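Local coordinates for protein aeromonas extracellular serine protease (PDB 3WQB) that cleaves peptide bonds after paired basic residues, one of them lysine, as a secreted calcium-binding serine protease that attacks host plasma proteins, at residues M293-L298 and D327-M332. The protein carries 1 engineered substitution. Residues are numbered along the deposited sequence; the frame is centred on the assembly and turned at random.
Sequences MVTTDL and DYNGVM. With CA (calcium ion), chain E.
Asn329 and Asp297 cross at about a right angle: ND2 of the asparagine donates to Asp297 OD1 over 3.1 Å, reaching it from above the carboxylate, whose plane stands 89° to that of the amide. OD1 also accepts from Tyr305 N, while OD2 binds a calcium ion at 2.4 Å, so both carboxylate oxygens are engaged, which restrains the rotation of the group. With CG of Asp297 anti to its backbone N (chi1 -164°), the carboxylate lies between Asn329 ND2 and the ion; Asp297 CB rests against Tyr328 C. Leu298 O is a second ligand of the ion, and the carbonyls of Gly300, Met303, Asn306 and Cys326 complete the site.

The other end of the Asn329 amide turns back on its own chain. OD1 accepts Val331 N in the carbonyl plane, on a lone pair, closing an Asx turn, and Met332 N at a tilt, extending it to an Asx motif; the two bonds span the corner at Gly330. ND2 has a further polar partner in Ser118. Thr295 lies beside Asn329 and points the same way, its CG2 3.7 Å from Met332 CB and its OG1 hydrogen-bonded to Ser118 O. The backbones of Thr295 and Asn329 form an antiparallel hydrogen-bonded pair: Thr295 N donates to Asn329 O at 3.0 Å, and Asn329 N donates back to Thr295 O at 2.9 Å. Beyond it, Asp297 N donates to Asp327 O at 2.8 Å. Tyr328 brings CB to 3.3 Å from Thr295 O, which sits at the ring edge, and CE1 meets Thr296 CG2 obliquely.

This two-stranded antiparallel sheet of the subtilisin domain joins a calcium loop to the chain entering helix 335-352, which holds Ala336, an engineered residue at the predicted charge-relay serine position. Thr295 and Met332 face helix 115-124, which begins at the predicted charge-relay His115; Met293 and Met332 also touch Ser337 of helix 335-352.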
# COMPACT_ATOMS: atom_id res chain seq x y z
N MET A 293 -15.11 -9.31 -5.98
CA MET A 293 -14.26 -9.82 -7.05
C MET A 293 -14.41 -11.33 -7.19
O MET A 293 -13.98 -12.09 -6.31
CB MET A 293 -12.79 -9.46 -6.80
CG MET A 293 -12.53 -7.99 -6.46
SD MET A 293 -12.76 -6.83 -7.83
CE MET A 293 -11.23 -7.12 -8.71
N VAL A 294 -15.00 -11.77 -8.29
CA VAL A 294 -15.08 -13.19 -8.61
C VAL A 294 -13.72 -13.67 -9.09
O VAL A 294 -13.15 -13.12 -10.03
CB VAL A 294 -16.18 -13.48 -9.65
CG1 VAL A 294 -16.12 -14.95 -10.10
CG2 VAL A 294 -17.55 -13.14 -9.05
N THR A 295 -13.19 -14.69 -8.42
CA THR A 295 -11.81 -15.10 -8.64
C THR A 295 -11.58 -16.55 -8.21
O THR A 295 -12.51 -17.24 -7.79
CB THR A 295 -10.84 -14.14 -7.89
OG1 THR A 295 -9.49 -14.42 -8.27
CG2 THR A 295 -11.00 -14.25 -6.37
N THR A 296 -10.33 -16.99 -8.31
CA THR A 296 -9.94 -18.32 -7.88
C THR A 296 -9.85 -18.41 -6.36
O THR A 296 -9.21 -17.59 -5.70
CB THR A 296 -8.58 -18.68 -8.49
OG1 THR A 296 -7.65 -17.62 -8.26
CG2 THR A 296 -8.69 -18.89 -10.00
N ASP A 297 -10.48 -19.45 -5.82
CA ASP A 297 -10.45 -19.75 -4.40
C ASP A 297 -9.47 -20.89 -4.14
O ASP A 297 -9.00 -21.53 -5.07
CB ASP A 297 -11.85 -20.20 -3.97
CG ASP A 297 -12.04 -20.17 -2.47
OD1 ASP A 297 -11.55 -19.21 -1.83
OD2 ASP A 297 -12.68 -21.10 -1.93
N LEU A 298 -9.16 -21.14 -2.87
CA LEU A 298 -8.51 -22.41 -2.54
C LEU A 298 -9.39 -23.55 -3.05
O LEU A 298 -10.61 -23.51 -2.87
CB LEU A 298 -8.27 -22.55 -1.04
CG LEU A 298 -7.39 -21.51 -0.37
CD1 LEU A 298 -7.18 -21.84 1.10
CD2 LEU A 298 -6.06 -21.39 -1.08
N ASP A 327 -14.13 -24.07 -6.35
CA ASP A 327 -12.81 -23.61 -6.76
C ASP A 327 -12.73 -22.10 -6.96
O ASP A 327 -11.65 -21.57 -7.22
CB ASP A 327 -12.36 -24.30 -8.06
CG ASP A 327 -12.01 -25.77 -7.88
OD1 ASP A 327 -11.71 -26.22 -6.75
OD2 ASP A 327 -12.00 -26.47 -8.91
N TYR A 328 -13.88 -21.42 -6.86
CA TYR A 328 -13.98 -19.96 -7.11
C TYR A 328 -14.74 -19.30 -5.97
O TYR A 328 -15.49 -19.96 -5.26
CB TYR A 328 -14.63 -19.69 -8.49
CG TYR A 328 -13.89 -20.50 -9.51
CD1 TYR A 328 -12.67 -20.05 -10.01
CD2 TYR A 328 -14.33 -21.78 -9.86
CE1 TYR A 328 -11.93 -20.83 -10.88
CE2 TYR A 328 -13.59 -22.57 -10.73
CZ TYR A 328 -12.39 -22.09 -11.23
OH TYR A 328 -11.63 -22.85 -12.08
N ASN A 329 -14.50 -18.02 -5.76
CA ASN A 329 -15.27 -17.29 -4.75
C ASN A 329 -15.71 -15.94 -5.32
O ASN A 329 -15.18 -15.50 -6.34
CB ASN A 329 -14.49 -17.14 -3.42
CG ASN A 329 -13.35 -16.12 -3.48
OD1 ASN A 329 -13.60 -14.91 -3.59
ND2 ASN A 329 -12.11 -16.59 -3.35
N GLY A 330 -16.70 -15.31 -4.68
CA GLY A 330 -17.21 -14.02 -5.14
C GLY A 330 -17.07 -12.93 -4.09
O GLY A 330 -17.73 -11.88 -4.19
N VAL A 331 -16.24 -13.17 -3.09
CA VAL A 331 -16.14 -12.26 -1.94
C VAL A 331 -14.78 -11.59 -1.79
O VAL A 331 -14.59 -10.77 -0.90
CB VAL A 331 -16.52 -12.96 -0.61
CG1 VAL A 331 -17.96 -13.45 -0.66
CG2 VAL A 331 -15.55 -14.10 -0.30
N MET A 332 -13.83 -11.93 -2.66
CA MET A 332 -12.53 -11.26 -2.60
C MET A 332 -12.72 -9.76 -2.83
O MET A 332 -13.50 -9.36 -3.68
CB MET A 332 -11.56 -11.87 -3.61
CG MET A 332 -10.18 -11.26 -3.62
SD MET A 332 -9.40 -11.29 -1.99
CE MET A 332 -7.86 -10.48 -2.37
CA CA E . -12.85 -23.52 -1.97